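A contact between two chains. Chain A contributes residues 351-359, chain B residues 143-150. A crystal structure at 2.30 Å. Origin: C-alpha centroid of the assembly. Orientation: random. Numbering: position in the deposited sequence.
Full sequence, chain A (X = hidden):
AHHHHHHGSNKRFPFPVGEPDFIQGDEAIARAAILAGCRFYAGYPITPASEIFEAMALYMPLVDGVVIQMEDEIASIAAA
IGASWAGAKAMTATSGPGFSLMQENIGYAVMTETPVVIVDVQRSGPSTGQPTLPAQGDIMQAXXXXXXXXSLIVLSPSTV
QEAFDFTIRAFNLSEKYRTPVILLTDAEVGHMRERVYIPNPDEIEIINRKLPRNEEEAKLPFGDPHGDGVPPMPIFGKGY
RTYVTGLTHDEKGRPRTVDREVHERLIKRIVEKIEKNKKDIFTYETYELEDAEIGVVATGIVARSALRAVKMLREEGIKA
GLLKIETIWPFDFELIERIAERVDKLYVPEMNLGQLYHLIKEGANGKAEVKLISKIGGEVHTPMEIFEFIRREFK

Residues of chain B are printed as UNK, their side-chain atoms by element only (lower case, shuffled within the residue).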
# COMPACT_ATOMS: atom_id res chain seq x y z
N MET A 351 -23.90 -18.86 -0.65
CA MET A 351 -23.81 -17.91 -1.74
C MET A 351 -22.34 -17.78 -2.26
O MET A 351 -21.71 -16.73 -2.17
CB MET A 351 -24.36 -16.56 -1.31
CG MET A 351 -25.82 -16.60 -0.82
SD MET A 351 -26.38 -14.95 -0.35
CE MET A 351 -26.40 -14.15 -1.95
N ASN A 352 -21.82 -18.89 -2.78
CA ASN A 352 -20.48 -18.98 -3.34
C ASN A 352 -20.42 -20.21 -4.26
O ASN A 352 -21.47 -20.77 -4.60
CB ASN A 352 -19.44 -19.05 -2.23
CG ASN A 352 -19.63 -20.25 -1.34
OD1 ASN A 352 -19.85 -21.36 -1.82
ND2 ASN A 352 -19.52 -20.04 -0.03
N LEU A 353 -19.23 -20.66 -4.65
CA LEU A 353 -19.17 -21.88 -5.45
C LEU A 353 -18.61 -23.04 -4.66
O LEU A 353 -18.14 -24.01 -5.24
CB LEU A 353 -18.35 -21.67 -6.72
CG LEU A 353 -19.10 -20.74 -7.68
CD1 LEU A 353 -18.36 -20.46 -8.99
CD2 LEU A 353 -20.46 -21.32 -7.97
N GLY A 354 -18.68 -22.95 -3.35
CA GLY A 354 -18.29 -24.05 -2.49
C GLY A 354 -17.12 -23.67 -1.62
O GLY A 354 -15.99 -23.57 -2.10
N GLN A 355 -17.38 -23.46 -0.33
CA GLN A 355 -16.35 -23.08 0.61
C GLN A 355 -16.71 -23.69 1.93
O GLN A 355 -15.94 -24.45 2.50
CB GLN A 355 -16.21 -21.55 0.74
CG GLN A 355 -15.90 -20.82 -0.57
CD GLN A 355 -15.84 -19.31 -0.42
OE1 GLN A 355 -15.84 -18.76 0.69
NE2 GLN A 355 -15.78 -18.63 -1.56
N LEU A 356 -17.88 -23.33 2.44
CA LEU A 356 -18.44 -23.99 3.60
C LEU A 356 -18.58 -25.48 3.28
O LEU A 356 -18.28 -26.34 4.11
CB LEU A 356 -19.79 -23.39 3.99
CG LEU A 356 -20.41 -24.10 5.19
CD1 LEU A 356 -19.36 -24.22 6.30
CD2 LEU A 356 -21.67 -23.37 5.66
N TYR A 357 -19.00 -25.76 2.05
CA TYR A 357 -19.10 -27.12 1.52
C TYR A 357 -17.89 -28.00 1.79
O TYR A 357 -18.04 -29.15 2.22
CB TYR A 357 -19.33 -27.08 0.01
CG TYR A 357 -18.98 -28.39 -0.66
CD1 TYR A 357 -19.89 -29.44 -0.70
CD2 TYR A 357 -17.73 -28.57 -1.26
CE1 TYR A 357 -19.56 -30.65 -1.32
CE2 TYR A 357 -17.40 -29.77 -1.86
CZ TYR A 357 -18.32 -30.80 -1.89
OH TYR A 357 -17.98 -31.99 -2.51
N HIS A 358 -16.70 -27.48 1.51
CA HIS A 358 -15.47 -28.24 1.63
C HIS A 358 -15.22 -28.66 3.06
O HIS A 358 -14.82 -29.79 3.31
CB HIS A 358 -14.26 -27.45 1.13
CG HIS A 358 -14.25 -27.21 -0.35
ND1 HIS A 358 -13.57 -28.03 -1.23
CD2 HIS A 358 -14.82 -26.24 -1.11
CE1 HIS A 358 -13.73 -27.58 -2.46
NE2 HIS A 358 -14.49 -26.50 -2.41
N LEU A 359 -15.45 -27.77 4.01
CA LEU A 359 -15.21 -28.12 5.41
C LEU A 359 -16.20 -29.18 5.85
O LEU A 359 -15.92 -29.98 6.74
CB LEU A 359 -15.33 -26.91 6.32
CG LEU A 359 -14.27 -25.84 6.16
CD1 LEU A 359 -14.96 -24.55 5.76
CD2 LEU A 359 -13.50 -25.67 7.45
N UNK B 143 -4.10 -20.99 -2.53
CA UNK B 143 -5.39 -21.41 -3.09
C UNK B 143 -6.51 -20.41 -2.83
O UNK B 143 -7.29 -20.06 -3.72
c UNK B 143 -7.30 -23.03 -2.74
c UNK B 143 -5.03 -25.15 -2.29
c UNK B 143 -5.82 -22.78 -2.52
c UNK B 143 -5.06 -23.92 -3.17
N UNK B 144 -6.60 -19.96 -1.58
CA UNK B 144 -7.78 -19.26 -1.08
C UNK B 144 -7.55 -17.81 -0.62
O UNK B 144 -8.42 -17.24 0.04
c UNK B 144 -11.15 -23.96 -1.28
c UNK B 144 -8.29 -22.56 0.42
c UNK B 144 -12.11 -23.27 -1.98
c UNK B 144 -11.02 -21.14 -1.53
c UNK B 144 -8.84 -21.42 -0.11
c UNK B 144 -10.11 -23.23 -0.69
c UNK B 144 -12.05 -21.87 -2.11
c UNK B 144 -8.36 -20.02 0.10
n UNK B 144 -9.04 -23.65 0.05
c UNK B 144 -10.03 -21.83 -0.81
N UNK B 145 -6.40 -17.24 -0.91
CA UNK B 145 -6.06 -15.92 -0.39
C UNK B 145 -6.75 -14.77 -1.11
O UNK B 145 -6.91 -13.70 -0.55
N UNK B 146 -7.11 -15.00 -2.36
CA UNK B 146 -7.98 -14.13 -3.12
C UNK B 146 -9.34 -13.91 -2.44
O UNK B 146 -9.88 -14.82 -1.83
c UNK B 146 -8.18 -14.72 -4.52
o UNK B 146 -7.01 -14.47 -5.29
c UNK B 146 -9.32 -14.09 -5.23
N UNK B 147 -9.88 -12.70 -2.54
CA UNK B 147 -11.26 -12.49 -2.12
C UNK B 147 -12.21 -13.01 -3.20
O UNK B 147 -11.95 -12.87 -4.40
n UNK B 147 -14.70 -9.72 -3.20
c UNK B 147 -13.33 -9.82 -3.30
c UNK B 147 -11.53 -11.00 -1.84
n UNK B 147 -14.03 -10.90 -1.53
c UNK B 147 -12.90 -10.55 -2.24
c UNK B 147 -15.10 -10.38 -2.12
N UNK B 148 -13.31 -13.63 -2.76
CA UNK B 148 -14.37 -14.03 -3.67
C UNK B 148 -14.29 -15.46 -4.18
O UNK B 148 -13.60 -16.31 -3.61
N UNK B 149 -15.02 -15.72 -5.26
CA UNK B 149 -15.01 -16.99 -5.97
C UNK B 149 -14.11 -16.85 -7.15
O UNK B 149 -14.27 -15.94 -7.95
c UNK B 149 -16.42 -17.38 -6.45
o UNK B 149 -16.77 -19.06 -4.80
c UNK B 149 -17.23 -18.04 -5.37
o UNK B 149 -18.33 -17.52 -5.09
N UNK B 150 -13.19 -17.78 -7.29
CA UNK B 150 -12.13 -17.64 -8.26
C UNK B 150 -11.56 -19.02 -8.49
O UNK B 150 -11.85 -19.94 -7.74
c UNK B 150 -10.16 -17.63 -4.35
c UNK B 150 -10.39 -17.25 -6.50
c UNK B 150 -11.03 -16.71 -7.74
c UNK B 150 -9.38 -18.12 -6.34
n UNK B 150 -9.24 -18.33 -4.98
n UNK B 150 -10.89 -16.99 -5.24

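Position 143 of chain B carries four side-chain carbons and nothing else, forked at the first, with one arm two carbons long. That is the beta-branched pattern of isoleucine, and the residue is Ile B143. Its side chain stays out of reach of chain A, so it belongs to its own chain's helix rather than to the contact.

Position 144 is the largest side chain of the stretch: one carbon, then fused five- and six-membered rings holding eight carbons and one nitrogen. The six-membered ring reaches the backbone oxygen of Gly A354, the CG of Gln A355 and the imidazole of His A358. Only an indole fits, so this is Trp B144. Its CA-to-CB bond points toward chain A, and chi1 sits in the m well. The six-membered ring meets His A358 edge-to-face, with centroids 5.5 Å apart and planes at 72°; Trp B144 CH2 lies 4.0 Å from His A358 NE2, and the tryptophan offers its edge to the imidazole face.

Position 145 has no atoms beyond the backbone and is Gly B145, out of reach of chain A. Position 146 has one carbon bearing one oxygen and one carbon, which makes it threonine; Thr B146 also makes no contact. Position 147 shows one carbon and a five-membered ring of three carbons and two nitrogens, the signature of histidine. His B147 also stays out of reach of chain A.

Position 148 again has no side chain, and its phi/psi of 94/-162 would jam a CB against the preceding carbonyl oxygen. The backbone itself calls for glycine, and Gly B148 it is. Its O lies 3.8 Å from Gln A355 NE2.

Position 149 has two side-chain carbons, the second carrying two oxygens: a short carboxylate, so aspartate. One oxygen faces the backbone N of Leu A353. Asp B149 OD1 accepts a hydrogen bond from Leu A353 N at 2.9 Å and a weak one from Gln A355 NE2 at 3.4 Å, while its OD2 packs 3.1 Å from Asn A352 CA.

Position 150 has one carbon and a five-membered ring with two nitrogens, hence His B150. It does not touch chain A, yet it ties its own loop together: its NE2 donates to Ile B143 O at 2.9 Å, and its ND1 to Gly B148 O at 3.2 Å.

The contact therefore rests on two anchors. Asp B149 addresses a main-chain amide in a loop that also contains a very short hydrogen bond from Gly A354 N to Asn A352 OD1, 2.5 Å. Trp B144 lies against Gly A354, Gln A355, the N-cap residue right before the helix, and His A358 within it. For a designer the rule is economical: one carboxylate takes a backbone amide and a glutamine amide and is itself the most covered residue of its stretch, one indole adds an edge-to-face contact, and an internal histidine braces the loop between them.

Chain B, residues 143-150: IWGTHGDH
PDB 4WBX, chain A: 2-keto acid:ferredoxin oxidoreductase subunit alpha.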